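Local coordinates for minor capsid protein VP1 (Human bocavirus 3, PDB 5US7) that probably self-assembles, as 60 copies of its size variants, into the T=1 icosahedral capsid that encloses the viral genome, with a channel at each five-fold axis, at residues S77-P80 / K86-R89; Q138-S141 / V146-N149; H171-D176 / V354-T359; M178-Y183 / G517-P522. One frame throughout, in Å; residues are numbered along the deposited sequence.

Interaction 1. Residues S77-P80 / K86-R89; sequences SIIP and KSQR
Ile-78 turns its CG1 branch to the backbone-N side of its CB (chi1 -61°), and this brings CG1 to 3.5 Å from Gln-88 O, the same carbonyl that its own N-H engages. Gln-88 O is thus a shared target: Ile-78 N donates to it at 3.1 Å with an N-H...O angle of 149°, while the branched side chain lies against the oxygen. One residue back, Ser-77 N bonds to Arg-89 O at 3.0 Å. Arg-89 carries its CG between its backbone N and carbonyl carbon (chi1 70°); of its side chain only CB rests against Ser-77, 3.7 Å from Ser-77 CA, and the rest leads off. These bonds pinch off a small five-residue loop within the long BC connection of the parvovirus jelly roll, between strands 54-65 and 96-98, and here the two segments run in nearly opposing directions without forming regular strands. Beyond Ile-78, Ile-79 sets CG1 3.9 Å from Ser-87 CB, and the small serine lets the branched chain lie close to the backbone. Pro-80 has no N-H with which to continue the hydrogen bonding, and its ring CD merely packs against Lys-86 O. Lys-86 sends its amine away to a salt bridge with Asp-312. Tyr-288 of a neighbouring subunit packs on Pro-80 and Gln-88, and Ile-507 of another subunit packs on Ser-77 and Arg-89.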
# COMPACT_ATOMS: atom_id res chain seq x y z
N SER A 77 15.36 62.71 99.87
CA SER A 77 14.55 63.47 100.81
C SER A 77 14.99 64.92 100.78
O SER A 77 15.70 65.38 101.68
CB SER A 77 14.61 62.90 102.23
OG SER A 77 14.04 61.60 102.28
N ILE A 78 14.59 65.64 99.73
CA ILE A 78 15.17 66.93 99.38
C ILE A 78 14.78 68.01 100.37
O ILE A 78 15.61 68.49 101.15
CB ILE A 78 14.72 67.35 97.97
CG1 ILE A 78 15.18 66.33 96.93
CG2 ILE A 78 15.26 68.72 97.62
CD1 ILE A 78 14.55 66.55 95.57
N ILE A 79 13.51 68.41 100.32
CA ILE A 79 12.91 69.48 101.12
C ILE A 79 13.50 70.83 100.68
O ILE A 79 14.70 70.93 100.40
CB ILE A 79 13.11 69.23 102.62
CG1 ILE A 79 12.31 68.00 103.07
CG2 ILE A 79 12.71 70.43 103.45
CD1 ILE A 79 13.13 66.75 103.17
N PRO A 80 12.69 71.89 100.64
CA PRO A 80 13.22 73.23 100.37
C PRO A 80 13.94 73.86 101.53
O PRO A 80 14.64 74.87 101.32
CB PRO A 80 11.97 74.03 100.00
CG PRO A 80 10.87 73.33 100.70
CD PRO A 80 11.22 71.88 100.62
N LYS A 86 6.54 70.93 101.40
CA LYS A 86 6.80 70.57 100.01
C LYS A 86 8.04 69.69 99.88
O LYS A 86 9.06 70.10 99.33
CB LYS A 86 6.93 71.83 99.15
CG LYS A 86 6.76 71.52 97.69
CD LYS A 86 5.36 70.97 97.52
CE LYS A 86 5.04 70.59 96.10
NZ LYS A 86 4.98 71.79 95.24
N SER A 87 7.94 68.47 100.39
CA SER A 87 9.07 67.72 100.92
C SER A 87 9.72 66.74 99.96
O SER A 87 10.55 65.95 100.41
CB SER A 87 8.64 66.99 102.20
OG SER A 87 8.27 67.91 103.21
N GLN A 88 9.38 66.75 98.66
CA GLN A 88 9.59 65.58 97.80
C GLN A 88 10.96 64.95 97.99
O GLN A 88 11.98 65.64 98.02
CB GLN A 88 9.43 65.96 96.33
CG GLN A 88 8.03 66.19 95.85
CD GLN A 88 7.56 67.59 96.06
OE1 GLN A 88 8.27 68.42 96.62
NE2 GLN A 88 6.37 67.88 95.57
N ARG A 89 10.96 63.62 98.13
CA ARG A 89 12.19 62.88 98.39
C ARG A 89 12.96 62.57 97.11
O ARG A 89 14.20 62.55 97.11
CB ARG A 89 11.88 61.60 99.15
CG ARG A 89 11.13 60.54 98.38
CD ARG A 89 11.02 59.30 99.23
NE ARG A 89 10.22 59.56 100.42
CZ ARG A 89 10.23 58.80 101.51
NH1 ARG A 89 11.00 57.73 101.56
NH2 ARG A 89 9.46 59.12 102.54

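Interaction 2. Residues Q138-S141 / V146-N149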
# COMPACT_ATOMS: atom_id res chain seq x y z
N GLN A 138 38.92 60.45 78.92
CA GLN A 138 39.23 60.35 80.34
C GLN A 138 39.72 61.68 80.89
O GLN A 138 40.58 62.32 80.29
CB GLN A 138 40.31 59.29 80.56
CG GLN A 138 40.68 59.09 82.01
CD GLN A 138 41.72 58.01 82.19
OE1 GLN A 138 42.09 57.33 81.24
NE2 GLN A 138 42.20 57.86 83.41
N ILE A 139 39.18 62.08 82.03
CA ILE A 139 39.65 63.27 82.73
C ILE A 139 40.78 62.87 83.66
O ILE A 139 40.68 61.87 84.38
CB ILE A 139 38.51 63.93 83.53
CG1 ILE A 139 37.40 64.40 82.61
CG2 ILE A 139 39.05 65.08 84.35
CD1 ILE A 139 36.22 63.50 82.63
N LEU A 140 41.86 63.63 83.64
CA LEU A 140 43.03 63.36 84.48
C LEU A 140 43.26 64.54 85.39
O LEU A 140 43.66 65.62 84.93
CB LEU A 140 44.26 63.09 83.63
CG LEU A 140 44.21 61.87 82.73
CD1 LEU A 140 45.48 61.86 81.94
CD2 LEU A 140 44.09 60.63 83.56
N SER A 141 43.03 64.36 86.68
CA SER A 141 43.32 65.39 87.66
C SER A 141 44.55 64.96 88.45
O SER A 141 44.48 64.08 89.31
CB SER A 141 42.13 65.62 88.59
OG SER A 141 41.02 66.13 87.86
N VAL A 146 44.34 69.24 84.17
CA VAL A 146 43.21 68.44 83.69
C VAL A 146 43.40 67.92 82.26
O VAL A 146 42.86 68.47 81.30
CB VAL A 146 41.89 69.22 83.88
CG1 VAL A 146 41.82 70.52 83.07
CG2 VAL A 146 40.70 68.32 83.63
N THR A 147 44.22 66.87 82.11
CA THR A 147 44.80 66.51 80.82
C THR A 147 43.77 66.25 79.73
O THR A 147 43.92 66.72 78.60
CB THR A 147 45.70 65.28 81.00
OG1 THR A 147 46.75 65.59 81.93
CG2 THR A 147 46.31 64.87 79.67
N TYR A 148 42.71 65.48 80.03
CA TYR A 148 41.70 65.10 79.03
C TYR A 148 42.26 64.21 77.91
O TYR A 148 42.07 64.49 76.73
CB TYR A 148 41.03 66.33 78.42
CG TYR A 148 40.17 67.13 79.35
CD1 TYR A 148 39.23 66.52 80.14
CD2 TYR A 148 40.33 68.49 79.44
CE1 TYR A 148 38.45 67.25 80.99
CE2 TYR A 148 39.56 69.23 80.30
CZ TYR A 148 38.62 68.61 81.07
OH TYR A 148 37.84 69.34 81.92
N ASN A 149 42.95 63.14 78.28
CA ASN A 149 43.36 62.21 77.23
C ASN A 149 42.19 61.34 76.79
O ASN A 149 41.17 61.23 77.46
CB ASN A 149 44.55 61.35 77.66
CG ASN A 149 44.23 60.39 78.79
OD1 ASN A 149 43.10 59.96 78.98
ND2 ASN A 149 45.26 60.01 79.52
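Leu-140 slants over Thr-147, its CD1 methyl 3.6 Å from Thr-147 CB, and the same branch reaches the side-chain amide of Asn-149, which crosses it at about a right angle. The backbones are joined as well: Thr-147 N donates to Leu-140 O at 3.1 Å, and Val-146 CA adds a C-H...O contact to the same oxygen. At the other end Gln-138 N bonds to Asn-149 O at 2.8 Å. Ile-139, pointing the same way as Tyr-148, brings CG1 to the edge of the phenol ring, 3.4 Å from Tyr-148 CE1. Its other branch, CG2, meets Val-146 CG2 at 3.7 Å. That valine methyl also sits over one face of the Tyr-148 ring, toward the rim, so the ring has a valine methyl over one face and an isoleucine branch at its edge, both from short beta-branched chains of limited freedom. The segments close the turn between strands 119-138 and 149-150, consistent with the DE loop, which in parvoviruses forms the five-fold channel. Thr-147 of a neighbouring subunit packs on Gln-138 and Leu-140, while Val-454 and Pro-455 of another subunit cover Tyr-148 and Ile-139. Main-chain atoms supply the hydrogen bonds here and side chains mostly apolar carbon, so closure of the turn probably rests on main-chain hydrogen bonds, while the largely apolar side chains suit packing against other subunits.

Interaction 3. Residues H171-D176 / V354-T359; sequences HPWDED and VQWYQT
Glu-175 OE2 and Thr-359 O, 3.6 Å apart, are held by a single guanidinium group: Arg-284 of a neighbouring subunit forms a salt bridge to the carboxylate through NH1 and a hydrogen bond to the carbonyl through NH2. An extended glutamate suits this place because its length carries the charge across to the 354-359 segment, and the arginine probably offsets the closeness of the two oxygens. The larger part of the contact is aromatic. Trp-173 sets CZ3 over one face of the Trp-356 indole, toward its rim, 3.7 Å from Trp-356 CD2. The two six-membered rings lie at 41° with centroids 5.2 Å apart, neither parallel nor perpendicular. Trp-356 is turned there by chi1 of 65°, with CG between its backbone N and carbonyl carbon. The pair joins two long insertions of the jelly roll, the EF and GH loops, near the centre of the chain. Val-354 CG1 extends the apolar patch, 4.0 Å from Trp-173 CZ2. Arg-268 of the same neighbouring subunit makes a cation-pi contact with Trp-173, whose NE1 reaches Asp-433 through a weak hydrogen bond.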
# COMPACT_ATOMS: atom_id res chain seq x y z
N HIS A 171 8.60 65.98 81.30
CA HIS A 171 7.62 66.94 81.78
C HIS A 171 7.80 68.25 81.03
O HIS A 171 8.92 68.61 80.65
CB HIS A 171 7.73 67.13 83.29
CG HIS A 171 6.67 68.01 83.88
ND1 HIS A 171 6.79 69.37 83.95
CD2 HIS A 171 5.47 67.71 84.42
CE1 HIS A 171 5.72 69.89 84.51
NE2 HIS A 171 4.90 68.90 84.81
N PRO A 172 6.73 69.00 80.81
CA PRO A 172 6.84 70.22 80.00
C PRO A 172 7.51 71.35 80.76
O PRO A 172 7.63 71.34 81.98
CB PRO A 172 5.38 70.56 79.69
CG PRO A 172 4.70 69.26 79.75
CD PRO A 172 5.34 68.54 80.88
N TRP A 173 7.96 72.34 79.99
CA TRP A 173 8.43 73.63 80.44
C TRP A 173 9.76 73.60 81.17
O TRP A 173 10.21 74.65 81.62
CB TRP A 173 7.42 74.35 81.33
CG TRP A 173 6.28 74.82 80.56
CD1 TRP A 173 5.05 74.25 80.48
CD2 TRP A 173 6.27 75.93 79.67
NE1 TRP A 173 4.26 74.97 79.62
CE2 TRP A 173 5.00 76.00 79.11
CE3 TRP A 173 7.23 76.88 79.31
CZ2 TRP A 173 4.65 76.99 78.21
CZ3 TRP A 173 6.88 77.85 78.42
CH2 TRP A 173 5.60 77.90 77.88
N ASP A 174 10.37 72.44 81.36
CA ASP A 174 11.64 72.41 82.05
C ASP A 174 12.79 72.66 81.09
O ASP A 174 12.79 72.19 79.96
CB ASP A 174 11.84 71.08 82.78
CG ASP A 174 11.81 69.89 81.85
OD1 ASP A 174 11.46 70.05 80.66
OD2 ASP A 174 12.16 68.78 82.30
N GLU A 175 13.76 73.44 81.55
CA GLU A 175 15.03 73.60 80.86
C GLU A 175 15.77 72.27 80.88
O GLU A 175 15.50 71.43 81.73
CB GLU A 175 15.85 74.68 81.54
CG GLU A 175 15.18 76.03 81.49
CD GLU A 175 15.87 77.06 82.35
OE1 GLU A 175 16.75 76.68 83.15
OE2 GLU A 175 15.52 78.25 82.23
N ASP A 176 16.81 72.16 80.04
CA ASP A 176 17.44 70.92 79.55
C ASP A 176 17.00 70.50 78.16
O ASP A 176 17.46 69.47 77.66
CB ASP A 176 17.23 69.69 80.45
CG ASP A 176 15.81 69.12 80.40
OD1 ASP A 176 14.96 69.58 79.61
OD2 ASP A 176 15.53 68.19 81.19
N VAL A 354 0.21 82.32 81.76
CA VAL A 354 1.43 81.53 81.61
C VAL A 354 2.60 82.49 81.42
O VAL A 354 2.52 83.44 80.64
CB VAL A 354 1.31 80.56 80.43
CG1 VAL A 354 2.61 79.85 80.20
CG2 VAL A 354 0.21 79.56 80.69
N GLN A 355 3.69 82.25 82.15
CA GLN A 355 4.81 83.17 82.18
C GLN A 355 6.10 82.38 82.32
O GLN A 355 6.16 81.47 83.15
CB GLN A 355 4.62 84.14 83.34
CG GLN A 355 5.58 85.28 83.41
CD GLN A 355 5.20 86.22 84.52
OE1 GLN A 355 4.18 86.03 85.17
NE2 GLN A 355 6.00 87.25 84.72
N TRP A 356 7.12 82.71 81.54
CA TRP A 356 8.37 81.98 81.62
C TRP A 356 9.53 82.94 81.38
O TRP A 356 9.34 84.05 80.90
CB TRP A 356 8.40 80.82 80.62
CG TRP A 356 8.37 81.25 79.21
CD1 TRP A 356 9.43 81.42 78.39
CD2 TRP A 356 7.21 81.58 78.44
NE1 TRP A 356 9.01 81.83 77.15
CE2 TRP A 356 7.65 81.93 77.16
CE3 TRP A 356 5.84 81.60 78.71
CZ2 TRP A 356 6.78 82.30 76.15
CZ3 TRP A 356 4.98 81.97 77.72
CH2 TRP A 356 5.45 82.32 76.45
N TYR A 357 10.74 82.50 81.73
CA TYR A 357 11.89 83.38 81.70
C TYR A 357 12.74 83.34 80.44
O TYR A 357 13.64 84.18 80.31
CB TYR A 357 12.80 83.13 82.90
CG TYR A 357 12.25 83.75 84.13
CD1 TYR A 357 12.39 85.11 84.34
CD2 TYR A 357 11.61 83.01 85.09
CE1 TYR A 357 11.89 85.71 85.45
CE2 TYR A 357 11.12 83.60 86.22
CZ TYR A 357 11.27 84.95 86.39
OH TYR A 357 10.77 85.56 87.52
N GLN A 358 12.52 82.39 79.54
CA GLN A 358 13.17 82.45 78.23
C GLN A 358 14.69 82.26 78.31
O GLN A 358 15.33 81.96 77.30
CB GLN A 358 12.84 83.79 77.56
CG GLN A 358 13.37 83.97 76.16
CD GLN A 358 12.77 83.00 75.19
OE1 GLN A 358 13.38 82.00 74.85
NE2 GLN A 358 11.55 83.28 74.76
N THR A 359 15.26 82.40 79.50
CA THR A 359 16.69 82.25 79.71
C THR A 359 16.94 81.53 81.02
O THR A 359 16.22 81.75 81.99
CB THR A 359 17.41 83.61 79.76
OG1 THR A 359 16.82 84.43 80.77
CG2 THR A 359 17.33 84.32 78.42

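Interaction 4. Residues M178-Y183 / G517-P522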
# COMPACT_ATOMS: atom_id res chain seq x y z
N MET A 178 16.57 70.45 74.04
CA MET A 178 17.58 70.58 73.01
C MET A 178 17.88 72.05 72.78
O MET A 178 16.94 72.85 72.71
CB MET A 178 17.07 69.93 71.73
CG MET A 178 18.05 69.80 70.61
SD MET A 178 17.28 68.88 69.27
CE MET A 178 18.64 68.68 68.13
N PRO A 179 19.14 72.45 72.67
CA PRO A 179 19.45 73.88 72.53
C PRO A 179 18.74 74.50 71.35
O PRO A 179 18.73 73.95 70.24
CB PRO A 179 20.97 73.88 72.35
CG PRO A 179 21.42 72.68 73.03
CD PRO A 179 20.37 71.65 72.78
N GLU A 180 18.11 75.64 71.60
CA GLU A 180 17.37 76.35 70.57
C GLU A 180 18.26 76.70 69.39
O GLU A 180 17.82 76.67 68.24
CB GLU A 180 16.73 77.60 71.18
CG GLU A 180 15.86 78.44 70.28
CD GLU A 180 16.64 79.40 69.42
OE1 GLU A 180 17.80 79.70 69.78
OE2 GLU A 180 16.11 79.86 68.40
N LEU A 181 19.52 76.99 69.67
CA LEU A 181 20.48 77.45 68.68
C LEU A 181 21.52 76.37 68.47
O LEU A 181 22.16 75.97 69.45
CB LEU A 181 21.12 78.73 69.18
CG LEU A 181 22.15 79.43 68.32
CD1 LEU A 181 21.50 79.93 67.05
CD2 LEU A 181 22.76 80.57 69.10
N PRO A 182 21.75 75.85 67.26
CA PRO A 182 22.77 74.81 67.10
C PRO A 182 24.16 75.36 67.37
O PRO A 182 24.27 76.46 67.91
CB PRO A 182 22.60 74.37 65.64
CG PRO A 182 22.00 75.50 64.98
CD PRO A 182 21.14 76.22 65.98
N TYR A 183 25.20 74.57 67.13
CA TYR A 183 26.60 74.91 67.42
C TYR A 183 26.79 75.13 68.92
O TYR A 183 27.92 75.31 69.38
CB TYR A 183 27.13 76.13 66.64
CG TYR A 183 26.72 77.51 67.09
CD1 TYR A 183 27.34 78.13 68.16
CD2 TYR A 183 25.79 78.25 66.38
CE1 TYR A 183 27.00 79.38 68.56
CE2 TYR A 183 25.44 79.52 66.78
CZ TYR A 183 26.05 80.08 67.87
OH TYR A 183 25.74 81.35 68.29
N GLY A 517 29.05 88.23 72.95
CA GLY A 517 27.84 87.45 73.10
C GLY A 517 27.74 86.20 72.24
O GLY A 517 28.77 85.62 71.90
N ALA A 518 26.53 85.77 71.86
CA ALA A 518 25.28 85.63 72.65
C ALA A 518 24.21 85.32 71.65
O ALA A 518 24.45 85.32 70.45
CB ALA A 518 24.88 86.84 73.47
N TYR A 519 23.01 85.08 72.15
CA TYR A 519 21.83 84.96 71.30
C TYR A 519 20.80 85.89 71.90
O TYR A 519 20.35 85.67 73.03
CB TYR A 519 21.34 83.53 71.25
CG TYR A 519 20.18 83.29 70.34
CD1 TYR A 519 20.34 83.26 68.97
CD2 TYR A 519 18.93 83.03 70.85
CE1 TYR A 519 19.29 83.02 68.14
CE2 TYR A 519 17.87 82.79 70.03
CZ TYR A 519 18.06 82.78 68.67
OH TYR A 519 17.01 82.53 67.84
N ILE A 520 20.45 86.94 71.16
CA ILE A 520 19.56 87.96 71.70
C ILE A 520 18.17 87.36 71.84
O ILE A 520 17.66 86.70 70.93
CB ILE A 520 19.58 89.19 70.79
CG1 ILE A 520 21.00 89.73 70.71
CG2 ILE A 520 18.65 90.26 71.30
CD1 ILE A 520 21.21 90.69 69.60
N GLN A 521 17.61 87.52 72.98
CA GLN A 521 16.35 86.81 73.15
C GLN A 521 15.17 87.69 72.79
O GLN A 521 15.24 88.91 72.89
CB GLN A 521 16.21 86.35 74.60
CG GLN A 521 17.24 85.33 75.01
CD GLN A 521 17.20 84.08 74.18
OE1 GLN A 521 16.14 83.62 73.77
NE2 GLN A 521 18.36 83.51 73.92
N PRO A 522 14.06 87.08 72.36
CA PRO A 522 12.81 87.85 72.23
C PRO A 522 12.36 88.35 73.58
O PRO A 522 12.28 87.59 74.55
CB PRO A 522 11.84 86.83 71.64
CG PRO A 522 12.39 85.52 72.03
CD PRO A 522 13.87 85.68 71.98
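Tyr-519 reaches out from its backbone with CG anti to the backbone N (chi1 -177°), which directs the ring across to Leu-181 and Glu-180. Its CB lies 3.9 Å from Leu-181 CD2, and the same methyl continues along the ring to CD1 at 3.6 Å. Leu-181 CD1 takes over near CE1, so the forked leucine lies obliquely by this part of the phenol with both branches. On the same side of the ring plane, but across at CE2, Glu-180 OE1 lies over the face, 3.1 Å from that carbon. The carboxylate and ring planes are 36° apart, and a bend at chi2 of Glu-180 (-83°) helps fold the acid over the aromatic group. At the tip, Tyr-519 OH is 2.9 Å from Glu-180 OE2 and accepts a hydrogen bond from NE1 of Trp-488 of a neighbouring subunit, a residue within the probable nuclear localization signal. Glu-180 OE2 also forms a salt bridge with Arg-412. The contact ties the EF loop, just ahead of strand 185-190, to the C-terminal tail that follows strand 466-482, and Pro-109 packs against both Glu-180 and Tyr-519. A tyrosine suits the place by offering carbon to leucine and a hydroxyl at its far end. A carboxylate over an aromatic face would by itself be poorly matched, which suggests that Arg-412, more than the ring, holds Glu-180 in place and balances its charge.

Overall arrangement
From the N terminus, interaction 1 first closes a short loop between strands 54-65 and 96-98, and interaction 2 then closes the turn between strands 119-138 and 149-150; their centres lie about 36 Å apart. The long-range pair comes next. Segments 171-176 and 178-183 follow each other in the EF loop, but the first turns to 354-359 in the GH loop and the second to 517-522 in the C-terminal tail, so interactions 3 and 4 cross along the chain. They touch where Thr-359 packs on Gln-521, joining both insertions and the tail. One neighbouring subunit meets interactions 1 and 3, another meets interactions 2 and 4.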